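Local coordinates for uncharacterized protein (Burkholderia cenocepacia, PDB 6ANS), which is of unknown function, carries DUF1214 family sequence and holds a phosphate, a glycerol and a sodium ion in the crystal, at residues 55-60 and 309-314; 107-112 and 192-197; 119-124 and 173-178. All coordinates share one frame; numbering follows the deposited sequence.

Contact 1 of 3, residues 55-60 and 309-314; sequences DAPDDP and NNYWME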
# COMPACT_ATOMS: atom_id res chain seq x y z
N ASP A 55 -25.61 -7.84 16.12
CA ASP A 55 -24.79 -8.18 17.28
C ASP A 55 -23.52 -7.32 17.38
O ASP A 55 -22.71 -7.55 18.27
CB ASP A 55 -24.42 -9.67 17.27
CG ASP A 55 -23.51 -10.08 16.09
OD1 ASP A 55 -23.11 -9.22 15.28
OD2 ASP A 55 -23.20 -11.30 16.00
N ALA A 56 -23.32 -6.33 16.47
CA ALA A 56 -22.19 -5.40 16.59
C ALA A 56 -22.65 -4.06 17.16
O ALA A 56 -23.78 -3.64 16.92
CB ALA A 56 -21.56 -5.15 15.22
N PRO A 57 -21.79 -3.35 17.89
CA PRO A 57 -22.17 -2.02 18.38
C PRO A 57 -22.53 -1.11 17.22
O PRO A 57 -21.99 -1.24 16.12
CB PRO A 57 -20.91 -1.51 19.10
CG PRO A 57 -20.05 -2.74 19.32
CD PRO A 57 -20.38 -3.67 18.20
N ASP A 58 -23.47 -0.18 17.46
CA ASP A 58 -23.87 0.75 16.41
C ASP A 58 -23.57 2.21 16.76
O ASP A 58 -24.13 3.11 16.14
CB ASP A 58 -25.35 0.57 16.07
CG ASP A 58 -26.28 0.99 17.18
OD1 ASP A 58 -25.81 1.31 18.29
OD2 ASP A 58 -27.50 1.02 16.93
N ASP A 59 -22.71 2.47 17.74
CA ASP A 59 -22.31 3.84 17.99
C ASP A 59 -21.62 4.39 16.73
O ASP A 59 -21.02 3.63 15.97
CB ASP A 59 -21.37 3.92 19.19
CG ASP A 59 -20.11 3.10 18.99
OD1 ASP A 59 -20.18 1.86 19.18
OD2 ASP A 59 -19.07 3.69 18.65
N PRO A 60 -21.76 5.69 16.46
CA PRO A 60 -21.29 6.21 15.15
C PRO A 60 -19.82 5.97 14.89
O PRO A 60 -19.44 5.65 13.76
CB PRO A 60 -21.62 7.71 15.24
CG PRO A 60 -22.71 7.81 16.26
CD PRO A 60 -22.43 6.73 17.26
N ASN A 309 -7.98 -2.31 20.88
CA ASN A 309 -8.53 -2.37 19.53
C ASN A 309 -9.93 -1.78 19.48
O ASN A 309 -10.60 -1.67 20.51
CB ASN A 309 -8.63 -3.81 18.98
CG ASN A 309 -7.37 -4.63 19.21
OD1 ASN A 309 -6.25 -4.11 19.14
ND2 ASN A 309 -7.55 -5.94 19.42
N ASN A 310 -10.41 -1.49 18.27
CA ASN A 310 -11.83 -1.21 18.11
C ASN A 310 -12.60 -2.53 18.00
O ASN A 310 -12.04 -3.62 18.13
CB ASN A 310 -12.09 -0.30 16.91
CG ASN A 310 -11.73 -0.92 15.57
OD1 ASN A 310 -11.46 -2.13 15.45
ND2 ASN A 310 -11.72 -0.09 14.55
N TYR A 311 -13.92 -2.43 17.78
CA TYR A 311 -14.73 -3.64 17.74
C TYR A 311 -14.34 -4.57 16.60
O TYR A 311 -14.51 -5.79 16.71
CB TYR A 311 -16.22 -3.30 17.63
CG TYR A 311 -17.08 -4.54 17.72
CD1 TYR A 311 -17.41 -5.08 18.96
CD2 TYR A 311 -17.55 -5.18 16.58
CE1 TYR A 311 -18.19 -6.21 19.07
CE2 TYR A 311 -18.36 -6.31 16.67
CZ TYR A 311 -18.67 -6.82 17.92
OH TYR A 311 -19.44 -7.94 18.04
N TRP A 312 -13.83 -4.01 15.50
CA TRP A 312 -13.40 -4.76 14.32
C TRP A 312 -12.04 -5.42 14.50
O TRP A 312 -11.52 -6.00 13.53
CB TRP A 312 -13.41 -3.79 13.12
CG TRP A 312 -14.72 -3.04 13.13
CD1 TRP A 312 -14.92 -1.70 13.35
CD2 TRP A 312 -16.03 -3.62 13.01
NE1 TRP A 312 -16.27 -1.42 13.35
CE2 TRP A 312 -16.97 -2.58 13.13
CE3 TRP A 312 -16.49 -4.92 12.78
CZ2 TRP A 312 -18.34 -2.79 13.03
CZ3 TRP A 312 -17.86 -5.13 12.68
CH2 TRP A 312 -18.77 -4.07 12.81
N MSE A 313 -11.46 -5.34 15.69
CA MSE A 313 -10.19 -5.98 16.03
C MSE A 313 -9.04 -5.40 15.21
O MSE A 313 -8.04 -6.05 14.92
CB MSE A 313 -10.30 -7.51 15.89
CG MSE A 313 -11.42 -8.04 16.79
SE MSE A 313 -11.48 -10.02 17.03
CE MSE A 313 -9.72 -10.21 17.92
N GLU A 314 -9.20 -4.13 14.84
CA GLU A 314 -8.07 -3.33 14.42
C GLU A 314 -7.49 -2.68 15.66
O GLU A 314 -8.24 -2.09 16.45
CB GLU A 314 -8.48 -2.23 13.46
CG GLU A 314 -9.21 -2.62 12.20
CD GLU A 314 -9.57 -1.36 11.43
OE1 GLU A 314 -10.41 -0.59 11.93
OE2 GLU A 314 -8.98 -1.12 10.37
O HOH W 1 -20.21 -9.03 15.64
O HOH W 2 -21.35 -7.44 20.58
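An aromatic and proline contact with water bridges at the phenol end joins P57 and Y311, setting the loop between helices 48-52 and 60-83 against the loop after strand 303-309. P57 lays CD over the centre of one face of the Y311 ring, a CH-pi contact, and CG of the same proline lies 3.5 Å from Y311 CD1. The ring reaches across because Y311 CG stands anti to the backbone N (chi1 -175°). A56 places its methyl in the corner between two aromatics: CB is 3.7 Å from Y311 CE2 and 3.8 Å from W312 CH2. Two waters tie Y311 to D55. Water 1 accepts a hydrogen bond from Y311 OH at 2.7 Å and donates to D55 OD1 at 2.9 Å; water 2 donates to both D55 O (2.7 Å) and Y311 OH (3.2 Å). R53 pairs with the D55 carboxylate. Helix 60-83 holds W312, whose NE1 bonds T62 O and whose ring meets Y69. Both aromatics ride on a type I beta turn from N310 to M313, closed by M313 N to N310 O, a turn that follows strand 303-309, an inner strand of its antiparallel sheet, and lets Y311 pack on A249 and A250 of helix 224-251.

Contact 2 of 3, residues 107-112 and 192-197; sequences PDNLYQ and LVRQTF. With PO4 (phosphate ion), chain E.
D108 to Q112 and V193 to F197 pair by backbone hydrogen bonds, antiparallel, with strand axes 4.5 Å apart. L110 with Q195 and Q112 with V193 are hydrogen-bonded pairs; N109 with T196 and Y111 with R194 are non-hydrogen-bonded ones. F197 N adds a nearly straight bond to D108 O, 2.7 Å at 174°, just past the strand end. In this four-stranded antiparallel sheet 109-115 is an outermost strand of the chain, with 188-196 next to it and 133-140 beyond.

Side-chain amides and hydroxyls add bonds on both faces. T196 OG1 donates to N109 OD1 at 2.8 Å, arriving above the carbonyl plane. On the face of L110 and Q112, Q195 NE2 reaches Q112 OE1 at 3.1 Å, with Q195 OE1 taken by A206 N. Apolar contact is slight: L110 CB meets the edge of the F197 ring, 3.7 Å from CE2.

On the face of N109, Y111, R194 and T196 a phosphate ion is bound, probably from the crystallisation liquor, in an anion-binding pocket completed by Y278 and R366. R194, extended from CG to NE, gives NE to PO4 O3 at 2.7 Å and NH2 to PO4 O4 at 3.0 Å. Y111 OH donates to the same O3 at 2.6 Å, the oxygen lying in the ring plane.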
# COMPACT_ATOMS: atom_id res chain seq x y z
N PRO A 107 0.81 -4.15 17.05
CA PRO A 107 1.47 -2.89 16.67
C PRO A 107 2.99 -2.97 16.75
O PRO A 107 3.67 -2.24 16.03
CB PRO A 107 0.91 -1.88 17.68
CG PRO A 107 -0.35 -2.51 18.22
CD PRO A 107 -0.04 -4.00 18.23
N ASP A 108 3.54 -3.89 17.54
CA ASP A 108 4.99 -4.05 17.67
C ASP A 108 5.59 -4.93 16.60
O ASP A 108 6.78 -5.24 16.67
CB ASP A 108 5.33 -4.61 19.04
CG ASP A 108 4.95 -3.67 20.14
OD1 ASP A 108 5.17 -2.45 19.96
OD2 ASP A 108 4.38 -4.13 21.15
N ASN A 109 4.80 -5.34 15.61
CA ASN A 109 5.25 -6.23 14.56
C ASN A 109 5.46 -5.47 13.26
O ASN A 109 4.68 -4.59 12.90
CB ASN A 109 4.23 -7.34 14.30
CG ASN A 109 4.34 -8.50 15.27
OD1 ASN A 109 5.07 -8.42 16.26
ND2 ASN A 109 3.59 -9.59 15.00
N LEU A 110 6.50 -5.87 12.53
CA LEU A 110 6.56 -5.76 11.08
C LEU A 110 6.07 -7.10 10.53
O LEU A 110 6.70 -8.14 10.76
CB LEU A 110 7.98 -5.47 10.60
CG LEU A 110 8.19 -5.40 9.08
CD1 LEU A 110 7.26 -4.42 8.45
CD2 LEU A 110 9.65 -5.10 8.72
N TYR A 111 4.93 -7.08 9.85
CA TYR A 111 4.41 -8.27 9.20
C TYR A 111 4.85 -8.27 7.75
O TYR A 111 4.79 -7.24 7.07
CB TYR A 111 2.89 -8.34 9.23
CG TYR A 111 2.24 -8.56 10.56
CD1 TYR A 111 2.13 -9.84 11.11
CD2 TYR A 111 1.66 -7.49 11.26
CE1 TYR A 111 1.50 -10.05 12.33
CE2 TYR A 111 1.02 -7.69 12.47
CZ TYR A 111 0.95 -8.98 13.00
OH TYR A 111 0.32 -9.19 14.19
N GLN A 112 5.23 -9.44 7.26
CA GLN A 112 5.53 -9.60 5.85
C GLN A 112 4.90 -10.89 5.37
O GLN A 112 4.99 -11.92 6.04
CB GLN A 112 7.03 -9.61 5.60
CG GLN A 112 7.70 -8.30 5.98
CD GLN A 112 9.15 -8.30 5.59
OE1 GLN A 112 10.00 -8.82 6.31
NE2 GLN A 112 9.44 -7.78 4.40
N LEU A 192 4.28 -16.26 6.19
CA LEU A 192 3.96 -15.13 7.05
C LEU A 192 5.13 -14.90 8.00
O LEU A 192 5.43 -15.76 8.84
CB LEU A 192 2.67 -15.37 7.82
CG LEU A 192 2.25 -14.20 8.73
CD1 LEU A 192 2.22 -12.87 7.95
CD2 LEU A 192 0.91 -14.52 9.36
N VAL A 193 5.78 -13.75 7.87
CA VAL A 193 6.95 -13.40 8.66
C VAL A 193 6.51 -12.42 9.73
O VAL A 193 5.82 -11.43 9.43
CB VAL A 193 8.06 -12.79 7.79
CG1 VAL A 193 9.32 -12.50 8.66
CG2 VAL A 193 8.36 -13.65 6.59
N ARG A 194 6.93 -12.67 10.98
CA ARG A 194 6.75 -11.71 12.06
C ARG A 194 8.11 -11.19 12.51
O ARG A 194 8.99 -11.97 12.88
CB ARG A 194 6.01 -12.32 13.25
CG ARG A 194 4.54 -12.59 12.97
CD ARG A 194 3.94 -13.34 14.12
NE ARG A 194 2.49 -13.46 14.04
CZ ARG A 194 1.86 -14.39 13.31
NH1 ARG A 194 2.56 -15.25 12.57
NH2 ARG A 194 0.54 -14.44 13.33
N GLN A 195 8.27 -9.87 12.48
CA GLN A 195 9.37 -9.22 13.17
C GLN A 195 8.78 -8.44 14.33
O GLN A 195 8.02 -7.48 14.12
CB GLN A 195 10.16 -8.31 12.23
CG GLN A 195 10.46 -8.93 10.86
CD GLN A 195 11.63 -8.23 10.18
OE1 GLN A 195 12.46 -7.63 10.87
NE2 GLN A 195 11.71 -8.31 8.85
N THR A 196 9.12 -8.83 15.55
CA THR A 196 8.51 -8.25 16.74
C THR A 196 9.53 -7.36 17.44
O THR A 196 10.58 -7.84 17.88
CB THR A 196 8.01 -9.33 17.69
OG1 THR A 196 7.09 -10.18 16.99
CG2 THR A 196 7.30 -8.70 18.89
N PHE A 197 9.21 -6.08 17.56
CA PHE A 197 10.15 -5.09 18.07
C PHE A 197 9.91 -4.83 19.55
O PHE A 197 8.78 -4.55 19.96
CB PHE A 197 10.04 -3.77 17.29
CG PHE A 197 10.47 -3.90 15.87
CD1 PHE A 197 11.80 -3.77 15.53
CD2 PHE A 197 9.54 -4.21 14.88
CE1 PHE A 197 12.21 -3.93 14.22
CE2 PHE A 197 9.93 -4.37 13.56
CZ PHE A 197 11.28 -4.22 13.23
P PO4 E . -0.13 -12.04 16.13
O1 PO4 E . 0.62 -12.12 17.44
O2 PO4 E . -1.24 -11.06 16.32
O3 PO4 E . 0.78 -11.62 15.01
O4 PO4 E . -0.66 -13.42 15.85

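Contact 3 of 3, residues 119-124 and 173-178; sequences RCEYRV and SATPRA
E121 turns CG beside its own backbone N (chi1 -60°) and then runs extended, while R177 bends sharply at chi2 (-60°), and these two shapes bring carboxylate and guanidinium together. The side chains cross at about a right angle, with the flat groups 69° apart. R177 approaches side-on, using NE and NH2 on a single oxygen: NH2 lies 2.7 Å and NE 3.0 Å from E121 OE2. Both bonds are bent, as expected when two neighbouring N-H groups share one acceptor. OE2 lies close to the guanidinium plane, while both nitrogens meet it on the syn side, somewhat out of the carboxylate plane. S173 OG also donates to OE2, at a modelled 2.4 Å that is too short to be taken at face value.

The serine has a second role within its own loop. Its OG accepts from T175 N at 3.0 Å, an ST turn that starts the chain away from strand 167-173. T175 then lays CG2 over the centre of one guanidinium face of R177, 3.6 Å above the plane. Beside this cluster, water 3 accepts from A174 N and donates to C120 O at 2.7 Å, linking the two backbones just beyond the pairing of strands 122-125 and 167-173. W181 NE1 bonds S173 O.

The contact lies at the surface end of a mixed four-stranded sheet. Its chemistry implies a salt bridge holding the 173-178 loop to the 119-124 segment at E121, with all three donors of the contact, the serine one doubtful in length, converging on OE2. The guanidinium, backed by a methyl, is held side-on by two bonds to one oxygen, which probably limits its rotation and stabilises the ionised carboxylate, although solvent around the exposed arginine probably weakens the pair.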
# COMPACT_ATOMS: atom_id res chain seq x y z
N ARG A 119 4.14 -26.58 -4.06
CA ARG A 119 4.77 -27.56 -4.92
C ARG A 119 6.12 -27.11 -5.45
O ARG A 119 6.80 -27.89 -6.13
CB ARG A 119 3.83 -27.90 -6.09
CG ARG A 119 2.47 -28.45 -5.64
CD ARG A 119 1.49 -28.43 -6.79
NE ARG A 119 1.27 -27.08 -7.30
CZ ARG A 119 0.49 -26.80 -8.34
NH1 ARG A 119 -0.14 -27.78 -8.98
NH2 ARG A 119 0.34 -25.55 -8.75
N CYS A 120 6.52 -25.88 -5.16
CA CYS A 120 7.77 -25.31 -5.64
C CYS A 120 8.71 -25.09 -4.46
O CYS A 120 8.37 -25.40 -3.31
CB CYS A 120 7.49 -24.00 -6.41
SG CYS A 120 6.26 -24.25 -7.76
N GLU A 121 9.89 -24.54 -4.72
CA GLU A 121 10.85 -24.27 -3.66
C GLU A 121 11.30 -22.81 -3.70
O GLU A 121 11.42 -22.23 -4.78
CB GLU A 121 12.05 -25.21 -3.78
CG GLU A 121 11.66 -26.69 -3.69
CD GLU A 121 12.87 -27.59 -3.60
OE1 GLU A 121 13.77 -27.45 -4.45
OE2 GLU A 121 12.94 -28.42 -2.67
N TYR A 122 11.54 -22.24 -2.53
CA TYR A 122 11.84 -20.82 -2.39
C TYR A 122 13.05 -20.62 -1.48
O TYR A 122 13.28 -21.38 -0.53
CB TYR A 122 10.63 -20.03 -1.83
CG TYR A 122 9.42 -20.16 -2.74
CD1 TYR A 122 9.14 -19.20 -3.70
CD2 TYR A 122 8.59 -21.26 -2.65
CE1 TYR A 122 8.03 -19.33 -4.53
CE2 TYR A 122 7.49 -21.41 -3.47
CZ TYR A 122 7.22 -20.45 -4.41
OH TYR A 122 6.13 -20.62 -5.23
N ARG A 123 13.80 -19.57 -1.78
CA ARG A 123 14.91 -19.11 -0.95
C ARG A 123 14.55 -17.75 -0.38
O ARG A 123 14.18 -16.83 -1.13
CB ARG A 123 16.19 -19.00 -1.79
CG ARG A 123 17.46 -19.17 -1.01
CD ARG A 123 18.68 -18.80 -1.86
NE ARG A 123 18.54 -19.22 -3.25
CZ ARG A 123 18.85 -20.42 -3.71
NH1 ARG A 123 19.33 -21.36 -2.88
NH2 ARG A 123 18.70 -20.70 -5.00
N VAL A 124 14.63 -17.62 0.94
CA VAL A 124 14.49 -16.34 1.63
C VAL A 124 15.88 -15.93 2.09
O VAL A 124 16.54 -16.69 2.82
CB VAL A 124 13.51 -16.41 2.81
CG1 VAL A 124 13.49 -15.08 3.54
CG2 VAL A 124 12.12 -16.79 2.33
N SER A 173 10.32 -25.53 1.38
CA SER A 173 10.16 -26.65 0.47
C SER A 173 9.30 -27.72 1.12
O SER A 173 9.33 -27.91 2.34
CB SER A 173 11.52 -27.25 0.08
OG SER A 173 11.36 -28.24 -0.91
N ALA A 174 8.53 -28.42 0.29
CA ALA A 174 7.88 -29.63 0.79
C ALA A 174 8.88 -30.78 0.90
O ALA A 174 8.61 -31.75 1.61
CB ALA A 174 6.71 -30.02 -0.11
N THR A 175 10.02 -30.67 0.23
CA THR A 175 11.08 -31.66 0.29
C THR A 175 12.06 -31.29 1.40
O THR A 175 12.50 -30.13 1.47
CB THR A 175 11.81 -31.75 -1.04
OG1 THR A 175 10.88 -32.07 -2.07
CG2 THR A 175 12.87 -32.85 -0.99
N PRO A 176 12.41 -32.22 2.29
CA PRO A 176 13.35 -31.88 3.37
C PRO A 176 14.70 -31.45 2.82
O PRO A 176 15.28 -32.09 1.94
CB PRO A 176 13.45 -33.19 4.16
CG PRO A 176 12.21 -33.96 3.80
CD PRO A 176 11.92 -33.60 2.37
N ARG A 177 15.21 -30.35 3.37
CA ARG A 177 16.52 -29.79 3.03
C ARG A 177 17.34 -29.60 4.30
O ARG A 177 16.79 -29.49 5.41
CB ARG A 177 16.40 -28.44 2.29
CG ARG A 177 15.61 -28.46 0.96
CD ARG A 177 16.21 -29.39 -0.10
NE ARG A 177 15.36 -29.50 -1.29
CZ ARG A 177 15.43 -30.49 -2.19
NH1 ARG A 177 16.30 -31.48 -2.04
NH2 ARG A 177 14.60 -30.49 -3.24
N ALA A 178 18.66 -29.58 4.15
CA ALA A 178 19.50 -29.23 5.28
C ALA A 178 19.46 -27.72 5.53
O ALA A 178 18.88 -26.94 4.76
CB ALA A 178 20.94 -29.70 5.04
O HOH W 3 7.74 -27.88 -2.49

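Contact 2 is the buried one, its centre about 9 Å from the centre of the chain; contact 1 is partly buried and contact 3 on the surface, likewise centre to centre about 17 Å and about 25 Å out. Contacts 2 and 3 draw on strands 109-115 and 122-125, consecutive in the chain but members of different sheets, and contact 3 is nested in the loop closed by contact 2. Contact 1 encloses both. Chemistry follows place: backbone pairing and a shared phosphate in the interior, aromatic and proline packing with bridging waters between two loops, one between helices and one after a strand, and a salt bridge at the outer sheet end. Contacts 1 and 3 lie on opposite sides of the chain's centre.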